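Local coordinates for protein demethylmenaquinone Methyltransferase (Thermus thermophilus, PDB 1J3L) that belongs to the Aldolase/RraA family and assembles as a trimer of identical chains, each folded around a mixed beta sheet, at residues E2-D7 / A145-L150; D10-G15 / L151-P156; R30-V35 / G140-A145. All coordinates share one frame; numbering follows the deposited sequence.

Interaction 1 (E2-D7 / A145-L150); sequences EARTTD and ADEDGL
The R4 guanidinium has D146 OD2 at its edge, in its plane, while E147 OE2 and D148 OD2 come in obliquely. The D146 carboxylate stands almost upright to it, 81° between planes. That of D148 is nearly coplanar, at 17°. The R4 chain bends at chi2 and chi3, which brings the guanidinium in among the carboxylates of D146, E147 and D148. R4 NH2 meets E147 OE2 at 2.6 Å in a salt bridge whose hydrogen bond is bent and weak. E147 OE2 also pairs with R30. The other two bridges are long: R4 NE to D146 OD2 at 3.8 Å and R4 NH2 to D148 OD2 at 3.6 Å. D148 OD1 accepts from T98 N of the second subunit. D146 uses both oxygens. Its OD2 takes T5 N at 2.9 Å through the syn lone pair. T5 is the first residue of helix 5-11, so the negative charge is probably favourable at this N-terminal end. Its OD1 takes D148 N at 2.7 Å through the anti lone pair. Both bonds hold the carboxylate in place. T5 CG2 rests on D148 CB at 3.5 Å. The turn D146-G149 is type I, with an Asx turn at D146, as in a tight two-residue beta hairpin.

Interaction 2 (D10-G15 / L151-P156); sequences DLYPEG and LLLPEP
Y12 OH is the best-held polar atom, with two hydrogen bonds, one to S158 N and one to the C-terminal G164 OXT. Both partners lie past P156 in the chain, so the tip of the ring is tied to the C-terminal tail. Its root does the packing here. Y12 CG sits anti to the carbonyl carbon, chi1 -62°, and L153 CG takes the same position on its own residue. L153 CD2 then comes against Y12 CB at 3.6 Å and against Y12 CG at 3.8 Å. The two side chains cross at about a right angle, and the methyl meets the ring obliquely. Y12 opens a type I turn that is closed by G15 N bonding to Y12 O at 3.1 Å. The turn carries G15 in close to strand 149-153, with G15 CA 3.4 Å from L152 O. G15 has no side chain, and a CB there would run into L153 CD2. Just beyond, E16 bonds to L152 through the backbone, so strand 16-18 begins here along that edge. E14 CG comes within 4.3 Å of P154 CG. The hydrogen bonds lie outside the pair, at Y12 OH and between L152 and E16, so between the segments the contact is van der Waals only.

Interaction 3 (R30-V35 / G140-A145); sequences RFAGRV and GSFLLA
F31 and A145 carry one end of this strand pair. F31 CG takes the crowded position between the backbone N and the carbonyl carbon, chi1 62°. This turns the ring across toward segment 140-145. A145 CB lies over one ring face, offset toward the rim, 3.5 Å from F31 CE1, and makes a CH-pi contact. L143 shares this face of the sheet, and its CD2 touches F31 CE2 obliquely at 4.3 Å. L143 CG is anti to its backbone N. V35 CG1 is likewise anti to N, while CG2 is anti to the carbonyl carbon and points at L143. V35 CG2 reaches L143 CB at 3.4 Å, a tight carbon contact, and the two side chains cross at about a right angle. V59 of strand 58-63 packs on F31 and L143. Strands 31-35 and 142-145 are antiparallel neighbours in the mixed sheet of this RraA-like fold. F31 with A145 and G33 with L143 are hydrogen-bonded pairs. L143 N to G33 O is the straightest bond, 2.8 Å long. At the far end the ladder closes in a G1-type beta bulge. V35 faces both S141 and G140: V35 N bonds to S141 O at 2.7 Å, and G140 N to V35 O at 3.0 Å. G140 has a positive phi, 101°. On the opposite face, F142 CG is anti to its backbone N, chi1 -172°. The ring lies along segment 30-35, with F142 CE1 beside G33 and F142 CZ near A32 CB. L144 CD2 meets the same A32 CB at 3.8 Å. R34 runs fully extended to its NE, and G140 O sits over one face of its guanidinium. S141 OG is held by L138 O.

How the interactions relate
From the N terminus, segment 2-7 leads into helix 5-11, and segment 10-15 leaves it for strand 16-18. Segment 30-35 then starts strand 31-39. The chain returns at 140-145 and closes the loop of interaction 3. Directly after, 145-150 closes interaction 1 and 151-156 closes interaction 2. Interactions 1 and 2 cross, and interaction 3 is nested inside both. Interactions 1 and 3 share A145, and R30 reaches across to E147. The hairpin of strands 142-146 and 149-153 takes part in all three contacts: strand 31-39 pairs with its strand 142-146, while the N-terminal helix and the turn after it meet the hairpin tip and strand 149-153.

Interaction 1 (E2-D7 / A145-L150)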
ATOM      1  N   GLU A   2      -0.046  11.571 -22.468  1.00 87.79           N
ATOM      2  CA  GLU A   2      -0.943  11.212 -23.559  1.00 81.58           C
ATOM      3  C   GLU A   2      -2.285  10.740 -23.011  1.00 77.54           C
ATOM      4  O   GLU A   2      -2.740  11.233 -21.984  1.00 80.43           O
ATOM      5  CB  GLU A   2      -0.329  10.096 -24.398  1.00 77.81           C
ATOM      6  CG  GLU A   2      -0.122   8.801 -23.642  1.00 81.07           C
ATOM      7  CD  GLU A   2       0.136   7.638 -24.568  1.00 85.13           C
ATOM      8  OE1 GLU A   2       1.206   7.615 -25.210  1.00 85.06           O
ATOM      9  OE2 GLU A   2      -0.737   6.750 -24.659  1.00 91.32           O
ATOM     10  N   ALA A   3      -2.930   9.800 -23.699  1.00 70.73           N
ATOM     11  CA  ALA A   3      -4.208   9.261 -23.236  1.00 63.23           C
ATOM     12  C   ALA A   3      -4.191   9.122 -21.728  1.00 57.91           C
ATOM     13  O   ALA A   3      -3.130   9.011 -21.110  1.00 60.55           O
ATOM     14  CB  ALA A   3      -4.454   7.888 -23.883  1.00 68.60           C
ATOM     15  N   ARG A   4      -5.370   9.092 -21.145  1.00 50.12           N
ATOM     16  CA  ARG A   4      -5.442   8.952 -19.731  1.00 47.48           C
ATOM     17  C   ARG A   4      -6.670   8.187 -19.366  1.00 46.31           C
ATOM     18  O   ARG A   4      -7.686   8.143 -20.092  1.00 47.64           O
ATOM     19  CB  ARG A   4      -5.542  10.267 -19.002  1.00 43.07           C
ATOM     20  CG  ARG A   4      -4.228  10.870 -18.619  1.00 54.99           C
ATOM     21  CD  ARG A   4      -3.299   9.942 -17.839  1.00 68.39           C
ATOM     22  NE  ARG A   4      -2.927  10.447 -16.513  1.00 68.54           N
ATOM     23  CZ  ARG A   4      -2.626  11.714 -16.228  1.00 75.15           C
ATOM     24  NH1 ARG A   4      -2.650  12.647 -17.172  1.00 63.81           N
ATOM     25  NH2 ARG A   4      -2.310  12.055 -14.986  1.00 79.98           N
ATOM     26  N   THR A   5      -6.590   7.638 -18.173  1.00 40.65           N
ATOM     27  CA  THR A   5      -7.634   6.835 -17.644  1.00 35.22           C
ATOM     28  C   THR A   5      -8.745   7.802 -17.252  1.00 36.98           C
ATOM     29  O   THR A   5      -9.894   7.532 -17.557  1.00 26.42           O
ATOM     30  CB  THR A   5      -7.029   6.014 -16.467  1.00 33.03           C
ATOM     31  OG1 THR A   5      -7.722   4.770 -16.305  1.00 44.96           O
ATOM     32  CG2 THR A   5      -7.042   6.842 -15.204  1.00 10.77           C
ATOM     33  N   THR A   6      -8.390   8.900 -16.577  1.00 31.55           N
ATOM     34  CA  THR A   6      -9.353   9.879 -16.113  1.00 33.07           C
ATOM     35  C   THR A   6     -10.138  10.523 -17.263  1.00 38.12           C
ATOM     36  O   THR A   6     -11.355  10.381 -17.342  1.00 34.35           O
ATOM     37  CB  THR A   6      -8.646  10.952 -15.239  1.00 24.40           C
ATOM     38  OG1 THR A   6      -7.545  11.520 -15.956  1.00 25.63           O
ATOM     39  CG2 THR A   6      -8.124  10.322 -13.963  1.00 30.10           C
ATOM     40  N   ASP A   7      -9.449  11.215 -18.165  1.00 39.81           N
ATOM     41  CA  ASP A   7     -10.127  11.864 -19.291  1.00 40.45           C
ATOM     42  C   ASP A   7     -11.094  10.919 -19.973  1.00 43.91           C
ATOM     43  O   ASP A   7     -12.281  11.215 -20.112  1.00 54.69           O
ATOM     44  CB  ASP A   7      -9.128  12.353 -20.346  1.00 37.33           C
ATOM     45  CG  ASP A   7      -8.058  13.242 -19.766  1.00 40.80           C
ATOM     46  OD1 ASP A   7      -8.324  13.885 -18.734  1.00 31.00           O
ATOM     47  OD2 ASP A   7      -6.955  13.304 -20.352  1.00 42.15           O
ATOM     48  N   ALA A 145      -3.993   1.805 -18.542  1.00 32.57           N
ATOM     49  CA  ALA A 145      -3.421   1.778 -17.209  1.00 25.46           C
ATOM     50  C   ALA A 145      -2.420   2.889 -16.980  1.00 24.10           C
ATOM     51  O   ALA A 145      -1.535   3.133 -17.808  1.00 22.58           O
ATOM     52  CB  ALA A 145      -2.765   0.424 -16.953  1.00 19.52           C
ATOM     53  N   ASP A 146      -2.577   3.565 -15.844  1.00 22.52           N
ATOM     54  CA  ASP A 146      -1.675   4.638 -15.448  1.00 31.26           C
ATOM     55  C   ASP A 146      -1.760   4.855 -13.935  1.00 25.51           C
ATOM     56  O   ASP A 146      -2.411   4.083 -13.235  1.00 20.39           O
ATOM     57  CB  ASP A 146      -1.998   5.937 -16.209  1.00 28.81           C
ATOM     58  CG  ASP A 146      -3.396   6.452 -15.934  1.00 29.91           C
ATOM     59  OD1 ASP A 146      -3.815   6.443 -14.759  1.00 37.88           O
ATOM     60  OD2 ASP A 146      -4.072   6.885 -16.894  1.00 40.40           O
ATOM     61  N   GLU A 147      -1.102   5.903 -13.443  1.00 18.41           N
ATOM     62  CA  GLU A 147      -1.084   6.222 -12.017  1.00 23.60           C
ATOM     63  C   GLU A 147      -2.447   6.415 -11.351  1.00 27.36           C
ATOM     64  O   GLU A 147      -2.549   6.331 -10.130  1.00 29.41           O
ATOM     65  CB  GLU A 147      -0.246   7.476 -11.764  1.00 23.81           C
ATOM     66  CG  GLU A 147      -0.840   8.757 -12.328  1.00 31.25           C
ATOM     67  CD  GLU A 147      -0.411   9.043 -13.763  1.00 39.98           C
ATOM     68  OE1 GLU A 147       0.317   8.218 -14.360  1.00 27.89           O
ATOM     69  OE2 GLU A 147      -0.804  10.105 -14.293  1.00 35.90           O
ATOM     70  N   ASP A 148      -3.491   6.683 -12.131  1.00 24.99           N
ATOM     71  CA  ASP A 148      -4.810   6.879 -11.545  1.00 26.47           C
ATOM     72  C   ASP A 148      -5.646   5.613 -11.571  1.00 25.53           C
ATOM     73  O   ASP A 148      -6.797   5.621 -11.136  1.00 26.76           O
ATOM     74  CB  ASP A 148      -5.577   8.001 -12.260  1.00 32.80           C
ATOM     75  CG  ASP A 148      -4.901   9.357 -12.127  1.00 37.69           C
ATOM     76  OD1 ASP A 148      -4.626   9.780 -10.984  1.00 36.13           O
ATOM     77  OD2 ASP A 148      -4.652   9.999 -13.171  1.00 42.56           O
ATOM     78  N   GLY A 149      -5.083   4.528 -12.091  1.00 21.80           N
ATOM     79  CA  GLY A 149      -5.834   3.288 -12.131  1.00 24.71           C
ATOM     80  C   GLY A 149      -5.985   2.627 -13.490  1.00 25.18           C
ATOM     81  O   GLY A 149      -5.212   2.881 -14.413  1.00 26.05           O
ATOM     82  N   LEU A 150      -6.997   1.773 -13.605  1.00 28.03           N
ATOM     83  CA  LEU A 150      -7.253   1.029 -14.834  1.00 28.11           C
ATOM     84  C   LEU A 150      -8.628   1.312 -15.413  1.00 30.73           C
ATOM     85  O   LEU A 150      -9.633   1.247 -14.704  1.00 23.16           O
ATOM     86  CB  LEU A 150      -7.159  -0.473 -14.568  1.00 31.98           C
ATOM     87  CG  LEU A 150      -6.009  -1.003 -13.710  1.00 27.91           C
ATOM     88  CD1 LEU A 150      -6.160  -2.507 -13.536  1.00 40.91           C
ATOM     89  CD2 LEU A 150      -4.699  -0.680 -14.364  1.00 42.90           C
TER

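Interaction 2 (D10-G15 / L151-P156)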
ATOM      1  N   ASP A  10     -14.273  10.184 -18.338  1.00 34.69           N
ATOM      2  CA  ASP A  10     -15.292  11.221 -18.490  1.00 38.19           C
ATOM      3  C   ASP A  10     -16.019  11.024 -19.825  1.00 35.44           C
ATOM      4  O   ASP A  10     -17.250  11.023 -19.880  1.00 33.22           O
ATOM      5  CB  ASP A  10     -14.658  12.618 -18.448  1.00 30.87           C
ATOM      6  CG  ASP A  10     -13.822  12.848 -17.199  1.00 40.95           C
ATOM      7  OD1 ASP A  10     -14.128  12.242 -16.147  1.00 36.18           O
ATOM      8  OD2 ASP A  10     -12.863  13.648 -17.268  1.00 40.37           O
ATOM      9  N   LEU A  11     -15.241  10.844 -20.892  1.00 38.47           N
ATOM     10  CA  LEU A  11     -15.786  10.635 -22.234  1.00 44.78           C
ATOM     11  C   LEU A  11     -16.575   9.329 -22.346  1.00 46.69           C
ATOM     12  O   LEU A  11     -17.518   9.241 -23.130  1.00 56.11           O
ATOM     13  CB  LEU A  11     -14.666  10.618 -23.283  1.00 39.04           C
ATOM     14  CG  LEU A  11     -13.637  11.756 -23.330  1.00 47.85           C
ATOM     15  CD1 LEU A  11     -12.720  11.547 -24.529  1.00 48.50           C
ATOM     16  CD2 LEU A  11     -14.334  13.101 -23.431  1.00 59.92           C
ATOM     17  N   TYR A  12     -16.190   8.317 -21.569  1.00 49.64           N
ATOM     18  CA  TYR A  12     -16.873   7.020 -21.606  1.00 38.59           C
ATOM     19  C   TYR A  12     -17.432   6.585 -20.256  1.00 40.82           C
ATOM     20  O   TYR A  12     -16.803   5.813 -19.535  1.00 45.15           O
ATOM     21  CB  TYR A  12     -15.930   5.929 -22.111  1.00 30.88           C
ATOM     22  CG  TYR A  12     -15.433   6.135 -23.518  1.00 38.42           C
ATOM     23  CD1 TYR A  12     -14.433   7.063 -23.793  1.00 24.09           C
ATOM     24  CD2 TYR A  12     -15.957   5.393 -24.577  1.00 40.81           C
ATOM     25  CE1 TYR A  12     -13.961   7.251 -25.079  1.00 31.01           C
ATOM     26  CE2 TYR A  12     -15.492   5.572 -25.873  1.00 46.40           C
ATOM     27  CZ  TYR A  12     -14.493   6.504 -26.117  1.00 49.47           C
ATOM     28  OH  TYR A  12     -14.021   6.695 -27.396  1.00 49.43           O
ATOM     29  N   PRO A  13     -18.627   7.073 -19.898  1.00 43.38           N
ATOM     30  CA  PRO A  13     -19.230   6.699 -18.615  1.00 37.69           C
ATOM     31  C   PRO A  13     -19.627   5.229 -18.520  1.00 39.46           C
ATOM     32  O   PRO A  13     -19.923   4.732 -17.435  1.00 37.85           O
ATOM     33  CB  PRO A  13     -20.435   7.632 -18.520  1.00 35.65           C
ATOM     34  CG  PRO A  13     -19.967   8.855 -19.263  1.00 45.54           C
ATOM     35  CD  PRO A  13     -19.310   8.245 -20.475  1.00 48.90           C
ATOM     36  N   GLU A  14     -19.635   4.530 -19.652  1.00 42.12           N
ATOM     37  CA  GLU A  14     -20.014   3.118 -19.651  1.00 50.17           C
ATOM     38  C   GLU A  14     -18.804   2.240 -19.340  1.00 48.93           C
ATOM     39  O   GLU A  14     -18.942   1.053 -19.040  1.00 49.48           O
ATOM     40  CB  GLU A  14     -20.614   2.705 -21.005  1.00 44.51           C
ATOM     41  CG  GLU A  14     -19.593   2.518 -22.113  1.00 38.54           C
ATOM     42  CD  GLU A  14     -19.293   3.793 -22.880  1.00 41.62           C
ATOM     43  OE1 GLU A  14     -19.235   4.881 -22.260  1.00 37.14           O
ATOM     44  OE2 GLU A  14     -19.101   3.696 -24.112  1.00 43.33           O
ATOM     45  N   GLY A  15     -17.617   2.830 -19.413  1.00 43.01           N
ATOM     46  CA  GLY A  15     -16.416   2.079 -19.125  1.00 43.94           C
ATOM     47  C   GLY A  15     -16.374   1.645 -17.671  1.00 40.78           C
ATOM     48  O   GLY A  15     -17.016   2.249 -16.813  1.00 42.05           O
ATOM     49  N   LEU A 151      -8.670   1.616 -16.707  1.00 34.17           N
ATOM     50  CA  LEU A 151      -9.932   1.873 -17.386  1.00 31.44           C
ATOM     51  C   LEU A 151     -10.172   0.778 -18.427  1.00 35.89           C
ATOM     52  O   LEU A 151      -9.307   0.491 -19.255  1.00 32.20           O
ATOM     53  CB  LEU A 151      -9.911   3.239 -18.074  1.00 26.07           C
ATOM     54  CG  LEU A 151     -11.238   3.673 -18.719  1.00 26.08           C
ATOM     55  CD1 LEU A 151     -12.291   3.883 -17.641  1.00 26.64           C
ATOM     56  CD2 LEU A 151     -11.043   4.952 -19.510  1.00 19.42           C
ATOM     57  N   LEU A 152     -11.349   0.166 -18.368  1.00 36.35           N
ATOM     58  CA  LEU A 152     -11.726  -0.893 -19.296  1.00 35.30           C
ATOM     59  C   LEU A 152     -12.859  -0.412 -20.199  1.00 38.41           C
ATOM     60  O   LEU A 152     -13.957  -0.137 -19.720  1.00 34.94           O
ATOM     61  CB  LEU A 152     -12.199  -2.126 -18.526  1.00 38.77           C
ATOM     62  CG  LEU A 152     -11.203  -2.884 -17.648  1.00 28.02           C
ATOM     63  CD1 LEU A 152     -11.953  -3.981 -16.910  1.00 46.24           C
ATOM     64  CD2 LEU A 152     -10.092  -3.479 -18.507  1.00 35.11           C
ATOM     65  N   LEU A 153     -12.591  -0.324 -21.500  1.00 40.41           N
ATOM     66  CA  LEU A 153     -13.579   0.125 -22.479  1.00 44.61           C
ATOM     67  C   LEU A 153     -14.008  -1.049 -23.355  1.00 53.30           C
ATOM     68  O   LEU A 153     -13.185  -1.894 -23.709  1.00 61.76           O
ATOM     69  CB  LEU A 153     -12.976   1.236 -23.345  1.00 38.11           C
ATOM     70  CG  LEU A 153     -12.488   2.464 -22.569  1.00 33.60           C
ATOM     71  CD1 LEU A 153     -11.684   3.388 -23.458  1.00 28.05           C
ATOM     72  CD2 LEU A 153     -13.682   3.181 -21.994  1.00 36.46           C
ATOM     73  N   PRO A 154     -15.303  -1.117 -23.720  1.00 60.11           N
ATOM     74  CA  PRO A 154     -15.825  -2.207 -24.560  1.00 56.29           C
ATOM     75  C   PRO A 154     -15.006  -2.384 -25.838  1.00 50.73           C
ATOM     76  O   PRO A 154     -15.004  -3.451 -26.448  1.00 45.67           O
ATOM     77  CB  PRO A 154     -17.259  -1.768 -24.838  1.00 61.05           C
ATOM     78  CG  PRO A 154     -17.612  -0.977 -23.604  1.00 58.26           C
ATOM     79  CD  PRO A 154     -16.368  -0.151 -23.401  1.00 59.45           C
ATOM     80  N   GLU A 155     -14.327  -1.310 -26.229  1.00 52.05           N
ATOM     81  CA  GLU A 155     -13.457  -1.280 -27.398  1.00 46.13           C
ATOM     82  C   GLU A 155     -12.630   0.002 -27.268  1.00 44.85           C
ATOM     83  O   GLU A 155     -12.972   0.885 -26.477  1.00 43.13           O
ATOM     84  CB  GLU A 155     -14.273  -1.280 -28.701  1.00 49.13           C
ATOM     85  CG  GLU A 155     -15.007   0.017 -29.029  1.00 59.57           C
ATOM     86  CD  GLU A 155     -15.506   0.065 -30.477  1.00 61.22           C
ATOM     87  OE1 GLU A 155     -16.373  -0.757 -30.853  1.00 62.07           O
ATOM     88  OE2 GLU A 155     -15.025   0.927 -31.244  1.00 57.36           O
ATOM     89  N   PRO A 156     -11.526   0.121 -28.024  1.00 45.28           N
ATOM     90  CA  PRO A 156     -10.702   1.330 -27.926  1.00 51.34           C
ATOM     91  C   PRO A 156     -11.483   2.614 -28.219  1.00 56.97           C
ATOM     92  O   PRO A 156     -12.588   2.566 -28.756  1.00 54.25           O
ATOM     93  CB  PRO A 156      -9.581   1.065 -28.934  1.00 52.46           C
ATOM     94  CG  PRO A 156     -10.250   0.192 -29.955  1.00 54.18           C
ATOM     95  CD  PRO A 156     -11.036  -0.762 -29.097  1.00 44.66           C
TER

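Interaction 3 (R30-V35 / G140-A145)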
ATOM      1  N   ARG A  30       2.807   3.592 -17.537  1.00 27.65           N
ATOM      2  CA  ARG A  30       1.625   3.751 -18.378  1.00 31.10           C
ATOM      3  C   ARG A  30       1.688   2.827 -19.585  1.00 22.59           C
ATOM      4  O   ARG A  30       2.709   2.755 -20.277  1.00 28.19           O
ATOM      5  CB  ARG A  30       1.503   5.209 -18.841  1.00 29.74           C
ATOM      6  CG  ARG A  30       1.317   6.201 -17.701  1.00 35.01           C
ATOM      7  CD  ARG A  30       1.272   7.631 -18.203  1.00 35.43           C
ATOM      8  NE  ARG A  30       0.921   8.570 -17.140  1.00 45.97           N
ATOM      9  CZ  ARG A  30       0.979   9.896 -17.256  1.00 46.78           C
ATOM     10  NH1 ARG A  30       1.376  10.456 -18.392  1.00 41.54           N
ATOM     11  NH2 ARG A  30       0.655  10.668 -16.228  1.00 43.30           N
ATOM     12  N   PHE A  31       0.587   2.119 -19.821  1.00 22.70           N
ATOM     13  CA  PHE A  31       0.469   1.190 -20.933  1.00 24.09           C
ATOM     14  C   PHE A  31      -1.014   0.936 -21.209  1.00 29.54           C
ATOM     15  O   PHE A  31      -1.872   1.257 -20.385  1.00 27.72           O
ATOM     16  CB  PHE A  31       1.172  -0.135 -20.610  1.00 23.55           C
ATOM     17  CG  PHE A  31       0.584  -0.865 -19.433  1.00 13.36           C
ATOM     18  CD1 PHE A  31       0.870  -0.460 -18.133  1.00 13.79           C
ATOM     19  CD2 PHE A  31      -0.257  -1.961 -19.625  1.00  6.12           C
ATOM     20  CE1 PHE A  31       0.324  -1.142 -17.020  1.00 15.37           C
ATOM     21  CE2 PHE A  31      -0.811  -2.652 -18.530  1.00 17.97           C
ATOM     22  CZ  PHE A  31      -0.515  -2.239 -17.223  1.00 19.00           C
ATOM     23  N   ALA A  32      -1.305   0.353 -22.367  1.00 26.36           N
ATOM     24  CA  ALA A  32      -2.678   0.072 -22.760  1.00 23.89           C
ATOM     25  C   ALA A  32      -2.731  -0.954 -23.887  1.00 21.67           C
ATOM     26  O   ALA A  32      -1.733  -1.200 -24.560  1.00 24.80           O
ATOM     27  CB  ALA A  32      -3.350   1.366 -23.200  1.00 20.11           C
ATOM     28  N   GLY A  33      -3.896  -1.553 -24.100  1.00 24.86           N
ATOM     29  CA  GLY A  33      -4.005  -2.527 -25.170  1.00 18.19           C
ATOM     30  C   GLY A  33      -5.254  -3.382 -25.138  1.00 30.67           C
ATOM     31  O   GLY A  33      -6.074  -3.284 -24.217  1.00 20.87           O
ATOM     32  N   ARG A  34      -5.401  -4.215 -26.165  1.00 23.55           N
ATOM     33  CA  ARG A  34      -6.529  -5.121 -26.269  1.00 20.16           C
ATOM     34  C   ARG A  34      -6.356  -6.163 -25.166  1.00 29.35           C
ATOM     35  O   ARG A  34      -5.301  -6.789 -25.058  1.00 26.75           O
ATOM     36  CB  ARG A  34      -6.536  -5.800 -27.646  1.00 21.06           C
ATOM     37  CG  ARG A  34      -7.784  -6.630 -27.907  1.00 33.89           C
ATOM     38  CD  ARG A  34      -7.750  -7.317 -29.270  1.00 34.14           C
ATOM     39  NE  ARG A  34      -9.017  -7.985 -29.568  1.00 36.06           N
ATOM     40  CZ  ARG A  34     -10.143  -7.356 -29.906  1.00 40.10           C
ATOM     41  NH1 ARG A  34     -10.171  -6.035 -29.995  1.00 35.10           N
ATOM     42  NH2 ARG A  34     -11.245  -8.047 -30.155  1.00 36.53           N
ATOM     43  N   VAL A  35      -7.392  -6.343 -24.355  1.00 28.12           N
ATOM     44  CA  VAL A  35      -7.367  -7.286 -23.247  1.00 19.50           C
ATOM     45  C   VAL A  35      -7.449  -8.758 -23.633  1.00 27.79           C
ATOM     46  O   VAL A  35      -8.204  -9.159 -24.518  1.00 29.39           O
ATOM     47  CB  VAL A  35      -8.524  -6.995 -22.235  1.00 27.97           C
ATOM     48  CG1 VAL A  35      -8.573  -8.064 -21.168  1.00 19.69           C
ATOM     49  CG2 VAL A  35      -8.333  -5.631 -21.594  1.00 11.96           C
ATOM     50  N   GLY A 140     -11.141  -9.014 -25.142  1.00 31.14           N
ATOM     51  CA  GLY A 140     -11.559  -8.198 -26.264  1.00 32.60           C
ATOM     52  C   GLY A 140     -11.855  -6.749 -25.960  1.00 30.02           C
ATOM     53  O   GLY A 140     -12.109  -5.963 -26.876  1.00 40.73           O
ATOM     54  N   SER A 141     -11.845  -6.385 -24.687  1.00 30.49           N
ATOM     55  CA  SER A 141     -12.096  -4.996 -24.319  1.00 33.29           C
ATOM     56  C   SER A 141     -10.752  -4.293 -24.396  1.00 26.93           C
ATOM     57  O   SER A 141      -9.725  -4.948 -24.541  1.00 29.32           O
ATOM     58  CB  SER A 141     -12.663  -4.907 -22.901  1.00 30.71           C
ATOM     59  OG  SER A 141     -11.845  -5.618 -21.988  1.00 46.24           O
ATOM     60  N   PHE A 142     -10.758  -2.968 -24.315  1.00 26.52           N
ATOM     61  CA  PHE A 142      -9.520  -2.196 -24.370  1.00 24.97           C
ATOM     62  C   PHE A 142      -9.164  -1.766 -22.952  1.00 34.02           C
ATOM     63  O   PHE A 142     -10.010  -1.254 -22.218  1.00 36.28           O
ATOM     64  CB  PHE A 142      -9.694  -0.955 -25.252  1.00 19.16           C
ATOM     65  CG  PHE A 142      -8.410  -0.210 -25.522  1.00 18.34           C
ATOM     66  CD1 PHE A 142      -7.402  -0.781 -26.287  1.00 23.68           C
ATOM     67  CD2 PHE A 142      -8.214   1.067 -25.008  1.00 21.26           C
ATOM     68  CE1 PHE A 142      -6.212  -0.087 -26.540  1.00 31.08           C
ATOM     69  CE2 PHE A 142      -7.035   1.766 -25.250  1.00 26.78           C
ATOM     70  CZ  PHE A 142      -6.029   1.186 -26.019  1.00 26.61           C
ATOM     71  N   LEU A 143      -7.915  -1.990 -22.557  1.00 38.57           N
ATOM     72  CA  LEU A 143      -7.486  -1.609 -21.225  1.00 28.10           C
ATOM     73  C   LEU A 143      -6.492  -0.463 -21.252  1.00 30.16           C
ATOM     74  O   LEU A 143      -5.623  -0.380 -22.119  1.00 28.81           O
ATOM     75  CB  LEU A 143      -6.890  -2.808 -20.481  1.00 29.24           C
ATOM     76  CG  LEU A 143      -6.403  -2.551 -19.049  1.00 26.82           C
ATOM     77  CD1 LEU A 143      -6.384  -3.855 -18.258  1.00 29.70           C
ATOM     78  CD2 LEU A 143      -5.019  -1.923 -19.081  1.00 11.25           C
ATOM     79  N   LEU A 144      -6.648   0.428 -20.286  1.00 32.07           N
ATOM     80  CA  LEU A 144      -5.789   1.583 -20.143  1.00 27.90           C
ATOM     81  C   LEU A 144      -5.280   1.544 -18.718  1.00 27.17           C
ATOM     82  O   LEU A 144      -6.038   1.274 -17.789  1.00 30.48           O
ATOM     83  CB  LEU A 144      -6.584   2.865 -20.396  1.00 37.43           C
ATOM     84  CG  LEU A 144      -6.501   3.443 -21.811  1.00 42.16           C
ATOM     85  CD1 LEU A 144      -7.777   4.175 -22.170  1.00 44.24           C
ATOM     86  CD2 LEU A 144      -5.300   4.365 -21.894  1.00 46.70           C
ATOM     87  N   ALA A 145      -3.993   1.805 -18.542  1.00 32.57           N
ATOM     88  CA  ALA A 145      -3.421   1.778 -17.209  1.00 25.46           C
ATOM     89  C   ALA A 145      -2.420   2.889 -16.980  1.00 24.10           C
ATOM     90  O   ALA A 145      -1.535   3.133 -17.808  1.00 22.58           O
ATOM     91  CB  ALA A 145      -2.765   0.424 -16.953  1.00 19.52           C
TER